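CRISPR system Cmr subunit Cmr6 (Pyrococcus furiosus, PDB 4W8V) binds RNA as a RAMP-superfamily subunit that, with Cmr1, caps the type III-B Cmr ribonucleoprotein complex of CRISPR immunity against invading nucleic acids. Local coordinates at residues T16-T21 and P202-V207; K20-L25 and R241-V246; R24-L29 and G232-L237; I164-Y169 and P189-F194. All coordinates share one frame; numbering follows the deposited sequence.

Contact 1: T16-T21 and P202-V207; sequences TGKFKT and PFLVAV
F19 and G17 face F203 and V205 across two antiparallel strands, and four backbone hydrogen bonds carry the ladder. F203 N reaches F19 O at 2.6 Å, and F19 N returns a bond to F203 O. The G17-V205 pair repeats this, with G17 N to V205 O at 3.0 Å. Between these bonded pairs, a CA-H group adds a weak polar contact, K18 CA to F203 O at 3.6 Å.

Apolar packing fills the face of F19, F203 and V205, where the F19 ring crosses the V205 side chain at about a right angle, CD1 lying 3.6 Å from V205 CG2. A chi1 of -69° sets F19 CG beside its backbone N, and the ring turns its edge to G17 O; G17 has no side chain, and F19 CE1 packs 3.9 Å from its CA. T21 CG2 approaches F203 CE1 at 4.0 Å. Helix 212-228 covers this face, touching F19 through K223 and V205 through V222. On the other face T16 CG2 meets A206 CB at 3.6 Å, while the extended K18 chain leads away to a salt bridge with E153.

These are the central two strands of the four-stranded antiparallel sheet in the RAMP-superfamily, ferredoxin-like region held by this C-terminal part of Cmr6. The chemistry implies a two-sided sheet: backbone polar groups paired within, apolar groups under the helix, and the K18 ammonium opposite, at E153.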
# COMPACT_ATOMS: atom_id res chain seq x y z
N THR A 16 -13.67 -2.45 7.97
CA THR A 16 -13.87 -2.22 6.55
C THR A 16 -14.33 -0.81 6.22
O THR A 16 -14.82 -0.08 7.08
CB THR A 16 -14.89 -3.19 5.96
OG1 THR A 16 -16.22 -2.75 6.27
CG2 THR A 16 -14.66 -4.60 6.49
N GLY A 17 -14.15 -0.44 4.96
CA GLY A 17 -14.69 0.79 4.41
C GLY A 17 -14.94 0.67 2.92
O GLY A 17 -14.42 -0.22 2.27
N LYS A 18 -15.75 1.58 2.38
CA LYS A 18 -15.99 1.63 0.95
C LYS A 18 -15.19 2.76 0.31
O LYS A 18 -15.25 3.90 0.76
CB LYS A 18 -17.47 1.82 0.66
CG LYS A 18 -18.35 0.66 1.05
CD LYS A 18 -19.76 0.89 0.55
CE LYS A 18 -20.73 -0.15 1.07
NZ LYS A 18 -22.12 0.29 0.79
N PHE A 19 -14.44 2.44 -0.74
CA PHE A 19 -13.54 3.40 -1.37
C PHE A 19 -13.86 3.53 -2.85
O PHE A 19 -14.20 2.55 -3.49
CB PHE A 19 -12.08 2.98 -1.17
CG PHE A 19 -11.61 3.09 0.25
CD1 PHE A 19 -12.12 2.25 1.24
CD2 PHE A 19 -10.64 4.02 0.61
CE1 PHE A 19 -11.68 2.34 2.55
CE2 PHE A 19 -10.20 4.13 1.92
CZ PHE A 19 -10.71 3.28 2.89
N LYS A 20 -13.77 4.75 -3.37
CA LYS A 20 -13.93 4.94 -4.81
C LYS A 20 -12.61 5.40 -5.38
O LYS A 20 -11.82 6.00 -4.66
CB LYS A 20 -15.03 5.96 -5.12
CG LYS A 20 -14.80 7.33 -4.51
CD LYS A 20 -15.99 8.25 -4.75
CE LYS A 20 -15.85 9.57 -4.01
NZ LYS A 20 -14.85 10.47 -4.66
N THR A 21 -12.37 5.09 -6.65
CA THR A 21 -11.17 5.54 -7.35
C THR A 21 -11.24 7.05 -7.57
O THR A 21 -12.07 7.52 -8.35
CB THR A 21 -11.00 4.81 -8.70
OG1 THR A 21 -12.26 4.78 -9.39
CG2 THR A 21 -10.52 3.37 -8.50
N PRO A 202 -16.33 1.70 -7.20
CA PRO A 202 -16.31 1.39 -5.77
C PRO A 202 -15.57 0.10 -5.42
O PRO A 202 -15.77 -0.92 -6.09
CB PRO A 202 -17.79 1.27 -5.42
CG PRO A 202 -18.46 0.91 -6.69
CD PRO A 202 -17.66 1.50 -7.80
N PHE A 203 -14.72 0.16 -4.40
CA PHE A 203 -13.99 -0.98 -3.89
C PHE A 203 -14.26 -1.15 -2.40
O PHE A 203 -14.39 -0.17 -1.68
CB PHE A 203 -12.46 -0.84 -4.12
CG PHE A 203 -12.05 -1.07 -5.54
CD1 PHE A 203 -12.27 -0.10 -6.50
CD2 PHE A 203 -11.44 -2.25 -5.92
CE1 PHE A 203 -11.90 -0.32 -7.82
CE2 PHE A 203 -11.06 -2.48 -7.23
CZ PHE A 203 -11.29 -1.52 -8.18
N LEU A 204 -14.35 -2.39 -1.95
CA LEU A 204 -14.32 -2.69 -0.53
C LEU A 204 -12.88 -2.93 -0.07
O LEU A 204 -12.15 -3.70 -0.68
CB LEU A 204 -15.19 -3.90 -0.22
CG LEU A 204 -15.52 -4.13 1.25
CD1 LEU A 204 -16.59 -3.15 1.69
CD2 LEU A 204 -15.97 -5.54 1.46
N VAL A 205 -12.50 -2.29 1.02
CA VAL A 205 -11.14 -2.34 1.54
C VAL A 205 -11.18 -2.74 3.00
O VAL A 205 -11.95 -2.17 3.78
CB VAL A 205 -10.44 -0.98 1.41
CG1 VAL A 205 -9.08 -1.00 2.08
CG2 VAL A 205 -10.33 -0.56 -0.07
N ALA A 206 -10.37 -3.72 3.39
CA ALA A 206 -10.46 -4.25 4.74
C ALA A 206 -9.17 -4.82 5.28
O ALA A 206 -8.34 -5.32 4.53
CB ALA A 206 -11.55 -5.32 4.80
N VAL A 207 -9.03 -4.79 6.60
CA VAL A 207 -7.95 -5.46 7.29
C VAL A 207 -8.53 -6.21 8.49
O VAL A 207 -9.56 -5.84 9.00
CB VAL A 207 -6.85 -4.47 7.76
CG1 VAL A 207 -6.24 -3.74 6.57
CG2 VAL A 207 -7.40 -3.48 8.78

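Contact 2: K20-L25 and R241-V246; sequences KTQSRL and RLVEYV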
# COMPACT_ATOMS: atom_id res chain seq x y z
N LYS A 20 -13.77 4.75 -3.37
CA LYS A 20 -13.93 4.94 -4.81
C LYS A 20 -12.61 5.40 -5.38
O LYS A 20 -11.82 6.00 -4.66
CB LYS A 20 -15.03 5.96 -5.12
CG LYS A 20 -14.80 7.33 -4.51
CD LYS A 20 -15.99 8.25 -4.75
CE LYS A 20 -15.85 9.57 -4.01
NZ LYS A 20 -14.85 10.47 -4.66
N THR A 21 -12.37 5.09 -6.65
CA THR A 21 -11.17 5.54 -7.35
C THR A 21 -11.24 7.05 -7.57
O THR A 21 -12.07 7.52 -8.35
CB THR A 21 -11.00 4.81 -8.70
OG1 THR A 21 -12.26 4.78 -9.39
CG2 THR A 21 -10.52 3.37 -8.50
N GLN A 22 -10.40 7.82 -6.88
CA GLN A 22 -10.43 9.27 -7.04
C GLN A 22 -9.85 9.68 -8.40
O GLN A 22 -10.36 10.59 -9.06
CB GLN A 22 -9.67 9.98 -5.92
CG GLN A 22 -9.79 11.51 -5.98
CD GLN A 22 -8.76 12.25 -5.14
OE1 GLN A 22 -7.56 11.94 -5.18
NE2 GLN A 22 -9.22 13.22 -4.37
N SER A 23 -8.79 8.99 -8.81
CA SER A 23 -8.22 9.11 -10.14
C SER A 23 -8.27 7.73 -10.80
O SER A 23 -8.64 6.75 -10.16
CB SER A 23 -6.77 9.64 -10.08
OG SER A 23 -5.93 8.81 -9.30
N ARG A 24 -7.91 7.64 -12.08
CA ARG A 24 -7.96 6.35 -12.75
C ARG A 24 -6.98 5.36 -12.14
O ARG A 24 -5.89 5.71 -11.68
CB ARG A 24 -7.68 6.50 -14.23
CG ARG A 24 -8.77 7.17 -14.98
CD ARG A 24 -8.30 7.58 -16.36
NE ARG A 24 -9.20 8.60 -16.87
CZ ARG A 24 -10.15 8.37 -17.76
NH1 ARG A 24 -10.31 7.14 -18.25
NH2 ARG A 24 -10.93 9.36 -18.17
N LEU A 25 -7.40 4.10 -12.15
CA LEU A 25 -6.60 3.05 -11.55
C LEU A 25 -6.08 2.10 -12.63
O LEU A 25 -6.84 1.61 -13.47
CB LEU A 25 -7.44 2.31 -10.51
CG LEU A 25 -6.84 1.12 -9.78
CD1 LEU A 25 -5.64 1.52 -8.87
CD2 LEU A 25 -7.98 0.50 -8.97
N ARG A 241 -5.27 6.63 -6.83
CA ARG A 241 -5.66 7.13 -5.52
C ARG A 241 -7.11 6.70 -5.19
O ARG A 241 -8.00 6.86 -6.01
CB ARG A 241 -5.57 8.66 -5.46
CG ARG A 241 -4.20 9.25 -5.69
CD ARG A 241 -3.12 8.49 -4.94
NE ARG A 241 -1.86 9.24 -4.88
CZ ARG A 241 -0.91 9.18 -5.80
NH1 ARG A 241 0.19 9.89 -5.65
NH2 ARG A 241 -1.05 8.41 -6.87
N LEU A 242 -7.34 6.18 -3.99
CA LEU A 242 -8.71 5.83 -3.56
C LEU A 242 -9.10 6.56 -2.27
O LEU A 242 -8.26 6.71 -1.37
CB LEU A 242 -8.85 4.31 -3.36
CG LEU A 242 -8.94 3.45 -4.62
CD1 LEU A 242 -7.58 2.90 -5.01
CD2 LEU A 242 -9.96 2.30 -4.45
N VAL A 243 -10.35 7.02 -2.19
CA VAL A 243 -10.83 7.69 -0.98
C VAL A 243 -12.16 7.11 -0.47
O VAL A 243 -13.01 6.71 -1.26
CB VAL A 243 -11.00 9.22 -1.22
CG1 VAL A 243 -9.68 9.84 -1.68
CG2 VAL A 243 -12.11 9.53 -2.23
N GLU A 244 -12.30 7.04 0.85
CA GLU A 244 -13.52 6.52 1.49
C GLU A 244 -14.74 7.38 1.12
O GLU A 244 -14.60 8.58 0.93
CB GLU A 244 -13.34 6.48 3.01
CG GLU A 244 -14.25 5.50 3.74
CD GLU A 244 -13.87 5.33 5.21
OE1 GLU A 244 -12.95 6.04 5.67
OE2 GLU A 244 -14.49 4.49 5.90
N TYR A 245 -15.91 6.75 1.02
CA TYR A 245 -17.16 7.48 0.80
C TYR A 245 -18.30 6.90 1.64
O TYR A 245 -18.12 5.88 2.30
CB TYR A 245 -17.56 7.47 -0.68
CG TYR A 245 -18.08 6.15 -1.21
CD1 TYR A 245 -17.20 5.18 -1.68
CD2 TYR A 245 -19.45 5.89 -1.29
CE1 TYR A 245 -17.66 3.98 -2.18
CE2 TYR A 245 -19.92 4.68 -1.79
CZ TYR A 245 -19.01 3.73 -2.23
OH TYR A 245 -19.44 2.52 -2.74
N VAL A 246 -19.46 7.57 1.56
CA VAL A 246 -20.66 7.38 2.40
C VAL A 246 -20.48 6.44 3.58
O VAL A 246 -20.06 6.85 4.65
CB VAL A 246 -21.87 6.88 1.56
CG1 VAL A 246 -23.02 6.46 2.48
CG2 VAL A 246 -22.35 7.95 0.59
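K20 and V243 form an antiparallel hydrogen-bonded pair, K20 N to V243 O and V243 N to K20 O both at 3.0 Å, followed by the non-hydrogen-bonded pair T21-L242. Past the end of strand 13-21 the chain turns, yet Q22 N still donates to R241 O at 2.7 Å.

The K20 chain crosses V243, its terminal NZ coming within 3.8 Å of V243 CG2; a bend at the last torsion (chi4 74°) sets NZ there. The edge of the Y245 ring is turned to the K20 backbone, CD1 lying 3.8 Å from K20 N, and its hydroxyl is hydrogen-bonded to E153. On the other face T21 and L242 lie side by side and point the same way, with T21 CG2 4.2 Å from L242 CG. In the turn, S23 OG takes a weak bond from R241 N at 3.4 Å and has a stronger partner in G238 O. Q22 OE1 comes within 3.8 Å of R241 CB, whereas the R241 guanidinium leads off to T235 O.

Strand 242-244, close to the C-terminus, is an outermost strand of the four-stranded sheet within this chain. The chemistry implies a seam held mainly by main-chain bonds: L242 packs inward against F19 and F203, while K20 and V243 put an aliphatic surface on the other side, with the lysine amine at its end.

Contact 3: R24-L29 and G232-L237; sequences RLVVGL and GAKTSL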
# COMPACT_ATOMS: atom_id res chain seq x y z
N ARG A 24 -7.91 7.64 -12.08
CA ARG A 24 -7.96 6.35 -12.75
C ARG A 24 -6.98 5.36 -12.14
O ARG A 24 -5.89 5.71 -11.68
CB ARG A 24 -7.68 6.50 -14.23
CG ARG A 24 -8.77 7.17 -14.98
CD ARG A 24 -8.30 7.58 -16.36
NE ARG A 24 -9.20 8.60 -16.87
CZ ARG A 24 -10.15 8.37 -17.76
NH1 ARG A 24 -10.31 7.14 -18.25
NH2 ARG A 24 -10.93 9.36 -18.17
N LEU A 25 -7.40 4.10 -12.15
CA LEU A 25 -6.60 3.05 -11.55
C LEU A 25 -6.08 2.10 -12.63
O LEU A 25 -6.84 1.61 -13.47
CB LEU A 25 -7.44 2.31 -10.51
CG LEU A 25 -6.84 1.12 -9.78
CD1 LEU A 25 -5.64 1.52 -8.87
CD2 LEU A 25 -7.98 0.50 -8.97
N VAL A 26 -4.77 1.89 -12.61
CA VAL A 26 -4.07 1.10 -13.61
C VAL A 26 -3.57 -0.19 -12.97
O VAL A 26 -2.72 -0.18 -12.09
CB VAL A 26 -2.91 1.89 -14.22
CG1 VAL A 26 -2.26 1.11 -15.36
CG2 VAL A 26 -3.40 3.26 -14.70
N VAL A 27 -4.13 -1.31 -13.40
CA VAL A 27 -3.93 -2.61 -12.76
C VAL A 27 -3.37 -3.62 -13.75
O VAL A 27 -3.89 -3.75 -14.85
CB VAL A 27 -5.28 -3.16 -12.20
CG1 VAL A 27 -5.05 -4.44 -11.44
CG2 VAL A 27 -5.95 -2.12 -11.32
N GLY A 28 -2.30 -4.32 -13.38
CA GLY A 28 -1.76 -5.38 -14.21
C GLY A 28 -2.53 -6.68 -14.06
O GLY A 28 -2.85 -7.10 -12.94
N LEU A 29 -2.87 -7.30 -15.18
CA LEU A 29 -3.49 -8.61 -15.14
C LEU A 29 -2.46 -9.72 -15.07
O LEU A 29 -1.63 -9.88 -15.97
CB LEU A 29 -4.38 -8.81 -16.36
CG LEU A 29 -5.49 -7.78 -16.47
CD1 LEU A 29 -5.93 -7.74 -17.90
CD2 LEU A 29 -6.65 -8.16 -15.55
N GLY A 232 -1.66 0.24 -7.65
CA GLY A 232 -1.62 -0.01 -9.08
C GLY A 232 -0.36 0.61 -9.65
O GLY A 232 0.56 0.96 -8.91
N ALA A 233 -0.34 0.78 -10.97
CA ALA A 233 0.83 1.27 -11.67
C ALA A 233 0.70 2.77 -11.98
O ALA A 233 -0.39 3.35 -11.86
CB ALA A 233 1.03 0.50 -12.95
N LYS A 234 1.83 3.37 -12.35
CA LYS A 234 1.91 4.79 -12.70
C LYS A 234 1.38 5.70 -11.59
O LYS A 234 0.83 6.77 -11.85
CB LYS A 234 1.13 5.04 -13.99
CG LYS A 234 1.74 4.35 -15.19
CD LYS A 234 1.21 4.94 -16.49
CE LYS A 234 -0.18 4.42 -16.81
NZ LYS A 234 -0.73 4.97 -18.09
N THR A 235 1.58 5.30 -10.34
CA THR A 235 1.08 6.09 -9.22
C THR A 235 1.81 7.43 -9.10
O THR A 235 1.23 8.41 -8.62
CB THR A 235 1.22 5.33 -7.89
OG1 THR A 235 2.58 4.95 -7.70
CG2 THR A 235 0.34 4.08 -7.88
N SER A 236 3.06 7.49 -9.57
CA SER A 236 3.82 8.73 -9.49
C SER A 236 3.21 9.82 -10.38
O SER A 236 3.37 11.00 -10.10
CB SER A 236 5.30 8.51 -9.88
OG SER A 236 5.47 8.34 -11.27
N LEU A 237 2.50 9.43 -11.43
CA LEU A 237 1.76 10.38 -12.25
C LEU A 237 0.37 10.72 -11.67
O LEU A 237 -0.37 11.53 -12.23
CB LEU A 237 1.59 9.84 -13.68
CG LEU A 237 2.82 9.36 -14.46
CD1 LEU A 237 2.37 8.75 -15.77
CD2 LEU A 237 3.85 10.49 -14.71
O HOH W 1 -2.77 3.07 -10.45
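V26 and A233 join strand 25-28, an edge of the three-stranded antiparallel sheet, to the loop between helix 212-228 and strand 242-244 in this RAMP-superfamily protein. This loop has the glycine-rich character known from RAMP proteins, though no RNA is bound here. The close part is formed by the backbone. A233 N donates to V26 O at 2.8 Å, and G232 CA lies 3.2 Å from the same oxygen. On its way past the strand G232 CA also comes within 4.3 Å of L25 CD1, and the residue has a positive phi (81°), which favours glycine.

The side chains meet less closely. V26 CG1 stands 4.1 Å from A233 CB, and F194 of the neighbouring strand packs on both residues. V26 CG2 touches the aliphatic part of K234, whose chain bends at chi3 (-78°), placing CE 4.0 Å from CG2. Beyond K234 the loop runs away from the strand to more solvent-exposed residues, with T235 O held by R241.

On the hydrated side a water bridges the two backbones: it accepts from V26 N at 3.2 Å and donates to A233 O at 2.8 Å.

Contact 4: I164-Y169 and P189-F194; sequences IMNPHY and PIPIFF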
# COMPACT_ATOMS: atom_id res chain seq x y z
N ILE A 164 -0.44 -2.16 -23.00
CA ILE A 164 0.65 -3.06 -22.70
C ILE A 164 1.87 -2.29 -22.21
O ILE A 164 2.28 -1.32 -22.81
CB ILE A 164 0.96 -3.92 -23.92
CG1 ILE A 164 -0.22 -4.88 -24.13
CG2 ILE A 164 2.23 -4.72 -23.72
CD1 ILE A 164 -0.36 -5.36 -25.52
N MET A 165 2.37 -2.69 -21.04
CA MET A 165 3.57 -2.10 -20.48
C MET A 165 4.50 -3.19 -19.99
O MET A 165 4.08 -4.35 -19.83
CB MET A 165 3.24 -1.13 -19.34
CG MET A 165 2.45 0.11 -19.76
SD MET A 165 2.23 1.35 -18.48
CE MET A 165 1.21 0.47 -17.29
N ASN A 166 5.76 -2.82 -19.78
CA ASN A 166 6.78 -3.72 -19.26
C ASN A 166 7.25 -3.27 -17.88
O ASN A 166 7.18 -2.09 -17.56
CB ASN A 166 7.97 -3.81 -20.22
CG ASN A 166 7.61 -4.49 -21.54
OD1 ASN A 166 6.59 -4.18 -22.15
ND2 ASN A 166 8.46 -5.40 -21.98
N PRO A 167 7.73 -4.20 -17.06
CA PRO A 167 8.25 -3.84 -15.74
C PRO A 167 9.72 -3.43 -15.75
O PRO A 167 10.53 -4.03 -16.42
CB PRO A 167 8.09 -5.14 -14.95
CG PRO A 167 8.31 -6.18 -15.99
CD PRO A 167 7.68 -5.66 -17.24
N HIS A 168 10.03 -2.40 -14.99
CA HIS A 168 11.40 -2.09 -14.63
C HIS A 168 11.52 -2.05 -13.11
O HIS A 168 10.76 -1.35 -12.45
CB HIS A 168 11.84 -0.77 -15.23
CG HIS A 168 13.03 -0.20 -14.52
ND1 HIS A 168 14.27 -0.79 -14.59
CD2 HIS A 168 13.14 0.84 -13.67
CE1 HIS A 168 15.11 -0.10 -13.83
NE2 HIS A 168 14.45 0.89 -13.26
N TYR A 169 12.47 -2.81 -12.55
CA TYR A 169 12.63 -2.82 -11.10
C TYR A 169 13.89 -2.10 -10.66
O TYR A 169 14.95 -2.20 -11.29
CB TYR A 169 12.62 -4.25 -10.55
CG TYR A 169 11.31 -4.98 -10.82
CD1 TYR A 169 10.21 -4.79 -9.98
CD2 TYR A 169 11.17 -5.81 -11.92
CE1 TYR A 169 9.00 -5.44 -10.22
CE2 TYR A 169 9.98 -6.45 -12.18
CZ TYR A 169 8.89 -6.26 -11.33
OH TYR A 169 7.70 -6.90 -11.57
N PRO A 189 12.09 -7.53 -20.94
CA PRO A 189 11.38 -7.93 -22.16
C PRO A 189 10.17 -8.83 -21.90
O PRO A 189 10.06 -9.93 -22.43
CB PRO A 189 12.46 -8.69 -22.94
CG PRO A 189 13.25 -9.33 -21.88
CD PRO A 189 13.35 -8.29 -20.79
N ILE A 190 9.27 -8.37 -21.06
CA ILE A 190 8.07 -9.13 -20.80
C ILE A 190 6.88 -8.18 -20.85
O ILE A 190 6.74 -7.30 -20.00
CB ILE A 190 8.18 -9.90 -19.47
CG1 ILE A 190 6.83 -10.46 -19.03
CG2 ILE A 190 8.78 -9.04 -18.39
CD1 ILE A 190 6.94 -11.25 -17.75
N PRO A 191 6.06 -8.31 -21.90
CA PRO A 191 4.86 -7.47 -22.09
C PRO A 191 3.74 -7.89 -21.15
O PRO A 191 3.45 -9.06 -21.00
CB PRO A 191 4.49 -7.72 -23.54
CG PRO A 191 4.97 -9.09 -23.81
CD PRO A 191 6.28 -9.19 -23.06
N ILE A 192 3.10 -6.91 -20.52
CA ILE A 192 2.10 -7.19 -19.50
C ILE A 192 0.83 -6.40 -19.82
O ILE A 192 0.92 -5.21 -20.12
CB ILE A 192 2.62 -6.82 -18.08
CG1 ILE A 192 3.84 -7.66 -17.71
CG2 ILE A 192 1.57 -7.00 -17.05
CD1 ILE A 192 4.53 -7.17 -16.42
N PHE A 193 -0.33 -7.07 -19.78
CA PHE A 193 -1.61 -6.39 -19.94
C PHE A 193 -1.96 -5.54 -18.74
O PHE A 193 -1.84 -5.98 -17.62
CB PHE A 193 -2.74 -7.38 -20.17
CG PHE A 193 -2.69 -8.08 -21.50
CD1 PHE A 193 -3.05 -7.41 -22.66
CD2 PHE A 193 -2.33 -9.41 -21.58
CE1 PHE A 193 -3.03 -8.06 -23.87
CE2 PHE A 193 -2.30 -10.06 -22.78
CZ PHE A 193 -2.66 -9.39 -23.93
N PHE A 194 -2.39 -4.32 -19.01
CA PHE A 194 -2.87 -3.41 -17.97
C PHE A 194 -4.25 -2.89 -18.33
O PHE A 194 -4.47 -2.41 -19.44
CB PHE A 194 -1.92 -2.22 -17.79
CG PHE A 194 -0.73 -2.53 -16.92
CD1 PHE A 194 -0.76 -2.25 -15.57
CD2 PHE A 194 0.41 -3.11 -17.46
CE1 PHE A 194 0.33 -2.53 -14.77
CE2 PHE A 194 1.51 -3.40 -16.66
CZ PHE A 194 1.48 -3.10 -15.31
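I164 meets two residues of 189-194 along one face: its CG2 lies beside P191 CB at 3.8 Å, and its CG1 branch runs alongside F193, with CG1 4.1 Å from F193 CD1. Its CA also directs a hydrogen toward I192 O.

M165 then makes the reciprocal backbone pair, M165 N to I192 O at 3.0 Å and I192 N to M165 O at 2.8 Å, the second more bent (138° at the hydrogen). Its side chain crosses F194 at about a right angle. A bend at chi3 (-65°) places CE over the ring centre, 3.6 Å from the centroid, in a CH-pi contact; SD stands higher above the same face, completing a Met-aromatic contact. V26 touches both side chains. The two strands, 161-165 and 192-197, belong to the three-stranded antiparallel sheet, in which 161-165 is an edge and 192-197 the middle strand.

At N166 the regular pairing has ended. Its amide lies against the I190 backbone, CG 3.3 Å from I190 O, while ND2 is hydrogen-bonded to D188 O. P167 follows with its CD in contact with two isoleucines, 3.7 Å from I190 CG2 and 3.6 Å from I192 CD1; its ring crosses I190 at about a right angle and I192 more obliquely.

Contacts 1 and 2 lie in the same four-stranded sheet and share strand 13-21, which pairs with 202-209 on one flank and 242-244 on the other; K18 O to Y245 N continues the second seam. Contact 1 is the more buried, whereas contact 4 lies wholly at the surface, about 27 Å away between centres. Contacts 3 and 4 belong to the smaller sheet, where L29 N to F193 O joins their strands and F194 packs on A233. Contacts 1, 2 and 4 rest on paired strand backbones, but contact 3 has one direct bond and a water. R241 to T235 ties contact 2 to contact 3, and F203 against L25 brings the two sheets together.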